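Local coordinates for putative isochorismatase hydrolase (Oleispira antarctica, PDB 3LQY), which probably acts as a hydrolase of the isochorismatase family, a group of alpha/beta enzymes that act on small-molecule substrates, at residues T4-A9 with Q50-V55; Q39-L44 with P80-Q85; K114-V119 with L137-A142; V130-E135 with F175-V180; A144-A149 with A181-L186. All coordinates share one frame; numbering follows the deposited sequence.

Contacts 1, 3, 4 and 5 all reach one parallel sheet, in which contact 1 joins strands 8-13 and 54-59 and contact 3 joins 115-121 and 140-149. Contact 1 meets contact 3 through backbone pairing of Thr7 and Ala9 with Lys114 and Val117. Contacts 3 and 4 lie closest, their centres about 7 Å apart, and contact 5 follows along strand 140-149. Contact 2 sets a loop against the flank of helix 33-49; its Leu43 packs on Val119 and Ala144. Centres of contacts 2 and 4 are about 22 Å apart. Cys126, present as 3-sulfinoalanine, lies between strand 115-121 and helix 128-137, a position consistent with the nucleophile of related cysteine hydrolases.

Contact 1 of 5, residues T4-A9 with Q50-V55; sequences TENTTA and QGLPVV
Pro53 packs directly against the backbone of Thr8 and Ala9, and this is the tight end of the contact. Its ring carbon CD sits 3.4 Å from Thr8 O, while CG approaches the same oxygen more distantly. One residue on, the proline carbonyl takes over: Ala9 CA lies 3.3 Å from Pro53 O in a CA-H...O contact, with an angle of 143° at the hydrogen. The methyl group Ala9 CB rests 4.0 Å from Pro53 CB. No hydrogen bond passes between the two segments, and at position 53 the ring nitrogen has no hydrogen to offer. The pairing starts just beyond, where the backbone of Pro53 bonds to Leu10. Here strands 8-13 and 54-59 enter the parallel sheet side by side, with helix 33-49 as the connection of this beta-alpha-beta crossover; on its other side Ala9 pairs with Lys115 and Val117. Toward the N-terminal end the fit slackens and the surface is exposed. Asn6 and Leu52 cross at about a right angle, and Asn6 ND2 comes no nearer than 3.9 Å to Leu52 CD1. Asn6 CG stands anti to its own carbonyl carbon (chi1 -66°), which puts CG itself next to Leu52 CD1. The loop carrying it is folded on itself: Thr4 OG1 accepts from Asn6 N at 2.9 Å in an ST turn, and Asn6 centres an inverse gamma turn closed by a weak bond from Thr7 N to Glu5 O. Leu52 also leans on Phe47 of helix 33-49.

Contact 2 of 5, residues Q39-L44 with P80-Q85; sequences QGAKLL and PSVAAQ
Ala41 and Leu44 of helix 33-49 receive Val82 in an apolar helix-to-loop contact, in which the loop between strands 54-59 and 90-93 lies along one flank of the helix. Val82 does most of the touching. With its CG1 anti to the carbonyl carbon (chi1 -69°), that methyl is set over the first turn of the helical segment, 3.7 Å from Ala41 N and 4.1 Å from Ala41 CB. It also touches the carbonyl carbon of Gly40. Ala41 CB points toward the loop and lies 3.5 Å from Ser81 O. One turn further along, Leu44 CD1 approaches the main chain of the loop and lies 3.9 Å from Val82 CA, with Ala83 O a little farther off. Beyond the two segments Val82 also touches Phe15, and Leu43, on a different flank of the helix, packs against Ala144 of the sheet. The hydroxyl of Ser81 is engaged by His79, and Ala83 O accepts a hydrogen bond from Arg48 of the same helix. No hydrogen bond joins the two segments themselves, which implies that their fit rests on methyl groups and van der Waals contact, while a polar tie between loop and helix is made one turn later by Arg48.

Contact 3 of 5, residues K114-V119 with L137-A142; sequences KKLVIV and LGYECA
Leu116 and Tyr139 both hold CG anti to the carbonyl carbon, chi1 -58° and -56°, and thereby bring their branches together, crossing obliquely. Leu116 CD1 stops 4.1 Å from Tyr139 CG, approaching the ring from a slant. Lys114 O is close to the same residue, accepting a CA-H...O contact from Tyr139 CA. Beyond this start the two chains run as parallel strands, their axes 17° apart, with Lys115, Leu116 and Val117 facing Glu140, Cys141 and Ala142. Four backbone hydrogen bonds join them. The first, from Glu140 N to Lys114 O, is long at 3.3 Å; those from Leu116 N to Glu140 O, Ala142 N to Leu116 O and Ile118 N to Ala142 O are all 2.9 Å. Gly138, with positive phi, ends the preceding helix in a Schellman motif and turns the chain into the strand, which completes the crossover through helix 128-137. That helix covers the face bearing Leu116, Ile118 and Cys141, where Ile118 CD1 lies 4.2 Å from Cys141 CB. On the face of Lys115 and Glu140 the lysine's aliphatic carbons pass the carboxylate, with CE 3.5 Å from Glu140 OE1. Its NZ remains 4.2 Å from that same OE1, beyond a salt bridge. The chemistry implies a join carried by the main chain and an apolar face covered by helices 128-137 and 104-110, with the charge pair adding at most a modest, exposed attraction.

Contact 4 of 5, residues V130-E135 with F175-V180; sequences VTRAAE and FAYANV
Arg132 runs across one face of the Tyr177 ring toward its hydroxyl. Its CB lies 3.7 Å from Tyr177 CE2. Next, CG stands over the middle of the ring in a CH-pi contact, 3.5 Å from the centroid and 13° off the ring normal. From CG to NE the chain is extended, so that CD passes on to the phenol end, 3.5 Å from Tyr177 OH. NE passes near Tyr177 CE1 but is held chiefly by a salt bridge to Asp128, one turn back in the same helix. The guanidinium CZ comes within 3.5 Å of Tyr177 CE1, which lies over one face of the group, offset toward its rim, although the two planes are turned 47° apart. At the tip, NH1 gives a weak hydrogen bond to Tyr177 OH, 3.1 Å long and bent to 130° at the hydrogen. Helix 128-137, which carries the arginine, links strands 115-121 and 140-149; the segment 175-180 runs into strand 179-181, which ends the sheet within this chain, and Asn179 pairs there with Cys141. Glu135 takes the ring from its edge, with CB in the ring plane, and its CG lies 3.3 Å from Tyr177 O. Deeper in, Thr131 turns CG2 toward segment 175-180 and sets it 3.8 Å from Ala178 CB. Its OG1 is spent on the carbonyl of Ile127; Val143 of the sheet and Leu173 of helix 162-173 also touch the threonine.

Contact 5 of 5, residues A144-A149 with A181-L186; sequences AHDACA and ASADEL
Asp146 reaches across to the start of helix 183-187, where its OD1 accepts from Ala183 N through the syn lone pair. The bond is 2.9 Å long and almost straight, 176° at the hydrogen, and satisfies one of the N-H groups of the first turn, which have no carbonyl of their own helix to meet; the negative charge at a helix N-terminus is probably favourable. Asp146 OD2 accepts from water 2 at 2.7 Å, and that water in turn accepts from Asp184 N. Ser182 occupies the N-cap, and its own N donates to Glu185 OE2 at 2.9 Å, meeting it from above the carboxylate plane, which is one half of a capping box. Glu185 OE2 also receives a hydrogen from water 1, 2.7 Å away. This water is hydrogen-bonded as well to His145 NE2, in the plane of the imidazole. On the backbone, His145 N donates to Ala181 O at 3.0 Å, and Ala144 CA adds a CA-H...O contact to the same oxygen. The apolar partner is Ala144 CB, 3.7 Å from Leu186 CD1. The short helix thus rests on the corner of strand 140-149 just after strand 179-181, with Leu43 and Gln39 of helix 33-49 touching Ala183 and Val117 of strand 115-121 touching Leu186.

Contact 1 of 5, residues T4-A9 with Q50-V55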
# COMPACT_ATOMS: atom_id res chain seq x y z
N THR A 4 0.21 25.31 0.89
CA THR A 4 -0.05 24.64 -0.38
C THR A 4 -1.28 23.77 -0.22
O THR A 4 -1.54 23.28 0.88
CB THR A 4 1.14 23.76 -0.88
OG1 THR A 4 0.79 23.14 -2.13
CG2 THR A 4 1.53 22.69 0.15
N GLU A 5 -2.03 23.56 -1.31
CA GLU A 5 -3.05 22.51 -1.36
C GLU A 5 -2.47 21.09 -1.58
O GLU A 5 -3.17 20.10 -1.42
CB GLU A 5 -4.09 22.81 -2.44
CG GLU A 5 -4.92 24.11 -2.21
CD GLU A 5 -5.41 24.31 -0.78
OE1 GLU A 5 -5.19 25.42 -0.23
OE2 GLU A 5 -6.07 23.38 -0.21
N ASN A 6 -1.18 21.01 -1.90
CA ASN A 6 -0.53 19.74 -2.22
C ASN A 6 -0.04 19.00 -0.99
O ASN A 6 1.17 18.73 -0.84
CB ASN A 6 0.65 20.02 -3.16
CG ASN A 6 0.21 20.53 -4.49
OD1 ASN A 6 -0.98 20.55 -4.79
ND2 ASN A 6 1.15 20.91 -5.31
N THR A 7 -0.99 18.66 -0.12
CA THR A 7 -0.71 17.94 1.12
C THR A 7 -1.23 16.51 1.06
O THR A 7 -1.43 15.87 2.10
CB THR A 7 -1.33 18.66 2.32
OG1 THR A 7 -2.75 18.71 2.15
CG2 THR A 7 -0.80 20.08 2.44
N THR A 8 -1.43 15.98 -0.15
CA THR A 8 -1.78 14.58 -0.35
C THR A 8 -0.55 13.82 -0.82
O THR A 8 0.07 14.19 -1.82
CB THR A 8 -2.98 14.41 -1.32
OG1 THR A 8 -4.08 15.22 -0.86
CG2 THR A 8 -3.40 12.94 -1.42
N ALA A 9 -0.22 12.77 -0.08
CA ALA A 9 0.89 11.89 -0.35
C ALA A 9 0.36 10.59 -0.94
O ALA A 9 -0.67 10.06 -0.48
CB ALA A 9 1.64 11.59 0.94
N GLN A 50 3.13 15.69 -11.15
CA GLN A 50 2.82 16.89 -10.37
C GLN A 50 3.94 17.06 -9.33
O GLN A 50 4.97 16.38 -9.41
CB GLN A 50 1.41 16.80 -9.75
CG GLN A 50 0.30 16.52 -10.76
CD GLN A 50 0.26 17.54 -11.87
OE1 GLN A 50 0.02 18.73 -11.63
NE2 GLN A 50 0.53 17.10 -13.09
N GLY A 51 3.79 17.98 -8.38
CA GLY A 51 4.87 18.21 -7.42
C GLY A 51 4.74 17.18 -6.33
O GLY A 51 5.57 17.13 -5.42
N LEU A 52 3.72 16.31 -6.45
CA LEU A 52 3.35 15.69 -5.19
C LEU A 52 4.17 14.68 -4.40
O LEU A 52 5.00 13.94 -4.98
CB LEU A 52 1.99 15.10 -5.59
CG LEU A 52 0.85 16.10 -5.72
CD1 LEU A 52 1.18 17.27 -6.62
CD2 LEU A 52 -0.42 15.42 -6.19
N PRO A 53 3.97 14.68 -3.07
CA PRO A 53 4.67 13.74 -2.21
C PRO A 53 4.37 12.26 -2.51
O PRO A 53 3.20 11.88 -2.75
CB PRO A 53 4.15 14.12 -0.81
CG PRO A 53 3.74 15.50 -0.93
CD PRO A 53 3.15 15.61 -2.29
N VAL A 54 5.42 11.44 -2.52
CA VAL A 54 5.33 9.99 -2.66
C VAL A 54 6.10 9.34 -1.52
O VAL A 54 7.30 9.64 -1.33
CB VAL A 54 5.91 9.52 -4.00
CG1 VAL A 54 5.83 8.02 -4.11
CG2 VAL A 54 5.14 10.16 -5.13
N VAL A 55 5.42 8.49 -0.74
CA VAL A 55 6.07 7.74 0.34
C VAL A 55 5.84 6.24 0.17
O VAL A 55 4.72 5.79 -0.12
CB VAL A 55 5.59 8.14 1.73
CG1 VAL A 55 6.36 7.38 2.81
CG2 VAL A 55 5.70 9.63 1.96

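Contact 2 of 5, residues Q39-L44 with P80-Q85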
# COMPACT_ATOMS: atom_id res chain seq x y z
N GLN A 39 -1.61 -0.47 -11.94
CA GLN A 39 -2.41 0.70 -11.53
C GLN A 39 -1.65 1.61 -10.57
O GLN A 39 -1.70 2.82 -10.70
CB GLN A 39 -3.76 0.25 -10.95
CG GLN A 39 -4.63 -0.52 -11.96
CD GLN A 39 -4.69 0.19 -13.28
OE1 GLN A 39 -4.18 -0.32 -14.30
NE2 GLN A 39 -5.20 1.42 -13.28
N GLY A 40 -0.94 1.05 -9.60
CA GLY A 40 -0.13 1.85 -8.68
C GLY A 40 0.91 2.69 -9.39
O GLY A 40 1.12 3.83 -9.00
N ALA A 41 1.56 2.08 -10.39
CA ALA A 41 2.57 2.73 -11.30
C ALA A 41 1.96 3.90 -12.07
O ALA A 41 2.57 4.96 -12.22
CB ALA A 41 3.11 1.71 -12.29
N LYS A 42 0.74 3.69 -12.56
CA LYS A 42 -0.06 4.77 -13.17
C LYS A 42 -0.18 5.96 -12.18
O LYS A 42 0.06 7.11 -12.52
CB LYS A 42 -1.44 4.19 -13.51
CG LYS A 42 -2.14 4.68 -14.74
CD LYS A 42 -3.29 3.71 -15.12
CE LYS A 42 -2.72 2.43 -15.80
NZ LYS A 42 -3.80 1.56 -16.37
N LEU A 43 -0.58 5.68 -10.94
CA LEU A 43 -0.69 6.72 -9.89
C LEU A 43 0.67 7.32 -9.55
O LEU A 43 0.84 8.54 -9.44
CB LEU A 43 -1.34 6.14 -8.61
CG LEU A 43 -2.86 6.13 -8.67
CD1 LEU A 43 -3.52 5.05 -7.78
CD2 LEU A 43 -3.36 7.52 -8.27
N LEU A 44 1.65 6.45 -9.44
CA LEU A 44 3.02 6.88 -9.16
C LEU A 44 3.50 7.94 -10.15
O LEU A 44 4.17 8.93 -9.78
CB LEU A 44 3.95 5.68 -9.30
CG LEU A 44 5.00 5.50 -8.20
CD1 LEU A 44 5.99 4.58 -8.72
CD2 LEU A 44 5.67 6.77 -7.71
N PRO A 80 10.22 -3.68 -9.26
CA PRO A 80 10.64 -2.56 -10.15
C PRO A 80 9.49 -1.80 -10.81
O PRO A 80 9.66 -0.63 -11.17
CB PRO A 80 11.47 -3.24 -11.24
CG PRO A 80 11.84 -4.58 -10.72
CD PRO A 80 10.76 -4.98 -9.74
N SER A 81 8.31 -2.42 -10.95
CA SER A 81 7.20 -1.76 -11.60
C SER A 81 6.81 -0.49 -10.82
O SER A 81 6.26 0.43 -11.40
CB SER A 81 6.01 -2.71 -11.73
OG SER A 81 5.44 -3.00 -10.46
N VAL A 82 7.14 -0.44 -9.53
CA VAL A 82 6.82 0.72 -8.65
C VAL A 82 8.02 1.14 -7.78
O VAL A 82 7.85 1.61 -6.66
CB VAL A 82 5.56 0.44 -7.76
CG1 VAL A 82 4.33 0.39 -8.60
CG2 VAL A 82 5.69 -0.86 -7.02
N ALA A 83 9.24 1.01 -8.32
CA ALA A 83 10.44 1.29 -7.53
C ALA A 83 10.50 2.76 -7.07
O ALA A 83 10.02 3.68 -7.76
CB ALA A 83 11.70 0.93 -8.36
N ALA A 84 11.13 2.97 -5.91
CA ALA A 84 11.30 4.31 -5.37
C ALA A 84 12.34 5.11 -6.15
O ALA A 84 13.19 4.53 -6.87
CB ALA A 84 11.68 4.24 -3.89
N GLN A 85 12.28 6.43 -5.99
CA GLN A 85 13.25 7.37 -6.59
C GLN A 85 13.92 8.20 -5.51
O GLN A 85 13.45 8.23 -4.39
CB GLN A 85 12.52 8.30 -7.56
CG GLN A 85 12.38 7.72 -8.96
CD GLN A 85 11.57 8.61 -9.87
OE1 GLN A 85 11.03 9.64 -9.44
NE2 GLN A 85 11.49 8.21 -11.15

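Contact 3 of 5, residues K114-V119 with L137-A142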
# COMPACT_ATOMS: atom_id res chain seq x y z
N LYS A 114 -1.54 15.95 4.87
CA LYS A 114 -2.90 16.01 5.43
C LYS A 114 -3.77 14.86 4.98
O LYS A 114 -4.70 14.47 5.69
CB LYS A 114 -3.62 17.28 4.98
CG LYS A 114 -3.07 18.58 5.50
CD LYS A 114 -2.90 18.64 7.01
CE LYS A 114 -2.23 19.93 7.39
NZ LYS A 114 -1.93 19.99 8.83
N LYS A 115 -3.52 14.39 3.76
CA LYS A 115 -4.36 13.38 3.14
C LYS A 115 -3.45 12.31 2.56
O LYS A 115 -2.24 12.55 2.41
CB LYS A 115 -5.18 14.00 2.02
CG LYS A 115 -5.97 15.25 2.42
CD LYS A 115 -6.47 16.00 1.19
CE LYS A 115 -7.50 15.19 0.36
NZ LYS A 115 -8.09 16.03 -0.77
N LEU A 116 -4.03 11.16 2.24
CA LEU A 116 -3.28 10.00 1.73
C LEU A 116 -4.06 9.32 0.62
O LEU A 116 -5.29 9.22 0.66
CB LEU A 116 -3.03 8.99 2.84
CG LEU A 116 -2.26 9.44 4.07
CD1 LEU A 116 -2.22 8.34 5.13
CD2 LEU A 116 -0.88 9.92 3.73
N VAL A 117 -3.33 8.84 -0.39
CA VAL A 117 -3.89 7.94 -1.40
C VAL A 117 -3.12 6.64 -1.24
O VAL A 117 -1.90 6.64 -1.31
CB VAL A 117 -3.73 8.48 -2.83
CG1 VAL A 117 -4.10 7.40 -3.86
CG2 VAL A 117 -4.59 9.71 -3.03
N ILE A 118 -3.86 5.56 -0.94
CA ILE A 118 -3.26 4.30 -0.46
C ILE A 118 -3.35 3.22 -1.51
O ILE A 118 -4.41 3.01 -2.10
CB ILE A 118 -3.94 3.86 0.85
CG1 ILE A 118 -3.53 4.83 1.97
CG2 ILE A 118 -3.61 2.43 1.21
CD1 ILE A 118 -4.56 4.93 3.13
N VAL A 119 -2.22 2.57 -1.77
CA VAL A 119 -2.16 1.46 -2.71
C VAL A 119 -1.23 0.40 -2.10
O VAL A 119 -0.48 0.68 -1.16
CB VAL A 119 -1.68 1.93 -4.12
CG1 VAL A 119 -2.52 3.15 -4.61
CG2 VAL A 119 -0.15 2.21 -4.14
N LEU A 137 -6.03 8.70 13.04
CA LEU A 137 -5.04 9.70 13.41
C LEU A 137 -5.40 11.07 12.88
O LEU A 137 -4.80 12.03 13.30
CB LEU A 137 -3.66 9.32 12.88
CG LEU A 137 -2.93 8.23 13.65
CD1 LEU A 137 -1.64 7.81 12.87
CD2 LEU A 137 -2.63 8.66 15.09
N GLY A 138 -6.30 11.13 11.91
CA GLY A 138 -6.74 12.40 11.36
C GLY A 138 -6.52 12.70 9.89
O GLY A 138 -6.93 13.77 9.43
N TYR A 139 -5.88 11.80 9.14
CA TYR A 139 -5.72 12.00 7.71
C TYR A 139 -6.98 11.70 6.95
O TYR A 139 -7.71 10.78 7.32
CB TYR A 139 -4.62 11.06 7.14
CG TYR A 139 -3.29 11.22 7.85
CD1 TYR A 139 -2.37 12.18 7.43
CD2 TYR A 139 -2.95 10.41 8.93
CE1 TYR A 139 -1.17 12.34 8.09
CE2 TYR A 139 -1.74 10.56 9.59
CZ TYR A 139 -0.84 11.53 9.17
OH TYR A 139 0.38 11.67 9.82
N GLU A 140 -7.26 12.45 5.89
CA GLU A 140 -8.34 12.06 4.96
C GLU A 140 -7.74 11.02 4.03
O GLU A 140 -6.68 11.25 3.45
CB GLU A 140 -8.86 13.26 4.18
CG GLU A 140 -9.34 14.37 5.04
CD GLU A 140 -9.81 15.54 4.23
OE1 GLU A 140 -9.82 15.44 2.99
OE2 GLU A 140 -10.12 16.56 4.84
N CYS A 141 -8.38 9.86 3.91
CA CYS A 141 -7.79 8.76 3.19
C CYS A 141 -8.61 8.44 1.96
O CYS A 141 -9.86 8.54 1.98
CB CYS A 141 -7.77 7.51 4.07
SG CYS A 141 -6.74 7.65 5.53
N ALA A 142 -7.90 8.03 0.92
CA ALA A 142 -8.51 7.39 -0.22
C ALA A 142 -7.73 6.11 -0.45
O ALA A 142 -6.56 6.00 -0.06
CB ALA A 142 -8.45 8.30 -1.43

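Contact 4 of 5, residues V130-E135 with F175-V180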
# COMPACT_ATOMS: atom_id res chain seq x y z
N VAL A 130 -3.51 0.16 7.78
CA VAL A 130 -3.00 1.53 7.64
C VAL A 130 -4.13 2.53 7.40
O VAL A 130 -4.05 3.68 7.85
CB VAL A 130 -1.88 1.68 6.54
CG1 VAL A 130 -2.44 1.59 5.14
CG2 VAL A 130 -1.15 2.99 6.73
N THR A 131 -5.15 2.12 6.65
CA THR A 131 -6.23 3.04 6.35
C THR A 131 -6.99 3.42 7.62
O THR A 131 -7.24 4.59 7.89
CB THR A 131 -7.19 2.45 5.32
OG1 THR A 131 -6.44 2.05 4.16
CG2 THR A 131 -8.22 3.47 4.90
N ARG A 132 -7.30 2.43 8.44
CA ARG A 132 -8.04 2.66 9.69
C ARG A 132 -7.18 3.38 10.69
O ARG A 132 -7.67 4.29 11.36
CB ARG A 132 -8.50 1.34 10.27
CG ARG A 132 -9.50 0.66 9.40
CD ARG A 132 -10.07 -0.55 10.11
NE ARG A 132 -10.96 -1.33 9.27
CZ ARG A 132 -12.18 -1.77 9.58
NH1 ARG A 132 -12.78 -1.48 10.74
NH2 ARG A 132 -12.82 -2.49 8.69
N ALA A 133 -5.88 3.06 10.74
CA ALA A 133 -4.99 3.77 11.66
C ALA A 133 -4.85 5.25 11.26
O ALA A 133 -4.88 6.15 12.12
CB ALA A 133 -3.62 3.09 11.73
N ALA A 134 -4.71 5.49 9.95
CA ALA A 134 -4.53 6.83 9.42
C ALA A 134 -5.76 7.71 9.63
O ALA A 134 -5.64 8.84 10.06
CB ALA A 134 -4.13 6.80 7.94
N GLU A 135 -6.93 7.20 9.25
CA GLU A 135 -8.17 7.95 9.39
C GLU A 135 -8.35 8.29 10.87
O GLU A 135 -8.70 9.43 11.21
CB GLU A 135 -9.34 7.14 8.84
CG GLU A 135 -10.60 7.96 8.56
CD GLU A 135 -11.29 8.37 9.83
OE1 GLU A 135 -11.10 7.65 10.84
OE2 GLU A 135 -12.04 9.37 9.82
N PHE A 175 -16.44 4.98 2.52
CA PHE A 175 -17.12 5.97 3.37
C PHE A 175 -16.84 5.97 4.87
O PHE A 175 -16.77 7.06 5.51
CB PHE A 175 -18.63 5.91 3.11
CG PHE A 175 -18.96 6.11 1.67
CD1 PHE A 175 -19.27 5.03 0.85
CD2 PHE A 175 -18.88 7.38 1.12
CE1 PHE A 175 -19.54 5.23 -0.49
CE2 PHE A 175 -19.17 7.58 -0.21
CZ PHE A 175 -19.49 6.50 -1.02
N ALA A 176 -16.74 4.77 5.47
CA ALA A 176 -16.51 4.69 6.89
C ALA A 176 -15.16 5.21 7.24
O ALA A 176 -14.99 5.88 8.24
CB ALA A 176 -16.72 3.29 7.40
N TYR A 177 -14.19 4.87 6.40
CA TYR A 177 -12.82 5.28 6.60
C TYR A 177 -12.19 5.99 5.42
O TYR A 177 -11.22 6.73 5.61
CB TYR A 177 -12.00 4.06 6.88
CG TYR A 177 -12.19 3.43 8.23
CD1 TYR A 177 -12.96 2.29 8.37
CD2 TYR A 177 -11.56 3.94 9.35
CE1 TYR A 177 -13.05 1.65 9.57
CE2 TYR A 177 -11.63 3.31 10.54
CZ TYR A 177 -12.38 2.14 10.65
OH TYR A 177 -12.44 1.44 11.84
N ALA A 178 -12.63 5.73 4.19
CA ALA A 178 -11.91 6.30 3.05
C ALA A 178 -12.77 6.50 1.81
O ALA A 178 -13.82 5.90 1.67
CB ALA A 178 -10.63 5.41 2.72
N ASN A 179 -12.33 7.40 0.94
CA ASN A 179 -12.78 7.39 -0.46
C ASN A 179 -12.10 6.27 -1.26
O ASN A 179 -10.92 6.35 -1.57
CB ASN A 179 -12.51 8.74 -1.18
CG ASN A 179 -13.08 8.77 -2.59
OD1 ASN A 179 -14.17 8.24 -2.83
ND2 ASN A 179 -12.35 9.38 -3.54
N VAL A 180 -12.89 5.28 -1.63
CA VAL A 180 -12.46 4.11 -2.36
C VAL A 180 -12.92 4.32 -3.79
O VAL A 180 -14.11 4.51 -4.08
CB VAL A 180 -13.02 2.81 -1.77
CG1 VAL A 180 -12.61 1.59 -2.59
CG2 VAL A 180 -12.59 2.64 -0.28

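Contact 5 of 5, residues A144-A149 with A181-L186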
# COMPACT_ATOMS: atom_id res chain seq x y z
N ALA A 144 -7.07 3.36 -3.68
CA ALA A 144 -7.29 3.04 -5.07
C ALA A 144 -7.53 1.54 -5.10
O ALA A 144 -6.62 0.76 -4.98
CB ALA A 144 -6.08 3.43 -5.92
N HIS A 145 -8.77 1.14 -5.29
CA HIS A 145 -9.13 -0.26 -5.04
C HIS A 145 -8.51 -1.25 -6.02
O HIS A 145 -8.24 -2.40 -5.67
CB HIS A 145 -10.65 -0.44 -5.00
CG HIS A 145 -11.35 -0.04 -6.26
ND1 HIS A 145 -11.40 -0.85 -7.38
CD2 HIS A 145 -12.06 1.07 -6.57
CE1 HIS A 145 -12.09 -0.24 -8.33
NE2 HIS A 145 -12.50 0.93 -7.87
N ASP A 146 -8.26 -0.79 -7.25
CA ASP A 146 -7.67 -1.64 -8.28
C ASP A 146 -6.13 -1.61 -8.24
O ASP A 146 -5.49 -2.25 -9.09
CB ASP A 146 -8.23 -1.31 -9.67
CG ASP A 146 -8.08 0.15 -10.06
OD1 ASP A 146 -7.75 1.00 -9.23
OD2 ASP A 146 -8.34 0.46 -11.23
N ALA A 147 -5.57 -0.88 -7.27
CA ALA A 147 -4.15 -0.85 -7.00
C ALA A 147 -3.78 -1.51 -5.67
O ALA A 147 -2.69 -1.25 -5.14
CB ALA A 147 -3.63 0.61 -7.03
N CYS A 148 -4.65 -2.39 -5.16
CA CYS A 148 -4.33 -3.20 -4.00
C CYS A 148 -4.55 -4.70 -4.34
O CYS A 148 -5.34 -5.08 -5.20
CB CYS A 148 -5.21 -2.80 -2.79
SG CYS A 148 -5.02 -1.04 -2.24
N ALA A 149 -3.95 -5.56 -3.55
CA ALA A 149 -4.03 -6.98 -3.81
C ALA A 149 -4.13 -7.76 -2.54
O ALA A 149 -3.60 -7.37 -1.49
CB ALA A 149 -2.75 -7.42 -4.59
N ALA A 181 -11.95 4.35 -4.69
CA ALA A 181 -12.18 4.72 -6.06
C ALA A 181 -11.08 4.11 -6.92
O ALA A 181 -10.07 3.61 -6.40
CB ALA A 181 -12.15 6.23 -6.17
N SER A 182 -11.27 4.16 -8.24
CA SER A 182 -10.32 3.61 -9.21
C SER A 182 -9.06 4.48 -9.26
O SER A 182 -9.12 5.69 -9.00
CB SER A 182 -10.99 3.59 -10.61
OG SER A 182 -10.11 3.28 -11.64
N ALA A 183 -7.91 3.85 -9.54
CA ALA A 183 -6.71 4.60 -9.93
C ALA A 183 -7.07 5.68 -10.94
O ALA A 183 -6.72 6.86 -10.77
CB ALA A 183 -5.64 3.65 -10.53
N ASP A 184 -7.80 5.29 -11.97
CA ASP A 184 -8.15 6.22 -13.06
C ASP A 184 -9.03 7.36 -12.57
O ASP A 184 -8.84 8.51 -12.96
CB ASP A 184 -8.80 5.47 -14.24
CG ASP A 184 -7.76 4.71 -15.10
OD1 ASP A 184 -6.58 5.11 -15.11
OD2 ASP A 184 -8.12 3.71 -15.78
N GLU A 185 -9.98 7.03 -11.68
CA GLU A 185 -10.85 8.04 -11.10
C GLU A 185 -10.05 8.99 -10.22
O GLU A 185 -10.30 10.19 -10.21
CB GLU A 185 -11.97 7.38 -10.29
CG GLU A 185 -12.95 6.60 -11.17
CD GLU A 185 -13.92 5.72 -10.40
OE1 GLU A 185 -14.91 5.29 -11.02
OE2 GLU A 185 -13.71 5.47 -9.19
N LEU A 186 -9.08 8.46 -9.49
CA LEU A 186 -8.27 9.30 -8.61
C LEU A 186 -7.31 10.13 -9.48
O LEU A 186 -7.03 11.29 -9.17
CB LEU A 186 -7.54 8.45 -7.57
CG LEU A 186 -8.40 7.87 -6.42
CD1 LEU A 186 -7.72 6.71 -5.74
CD2 LEU A 186 -8.73 8.96 -5.41
O HOH W 1 -14.35 2.82 -9.33
O HOH W 2 -7.86 2.77 -12.58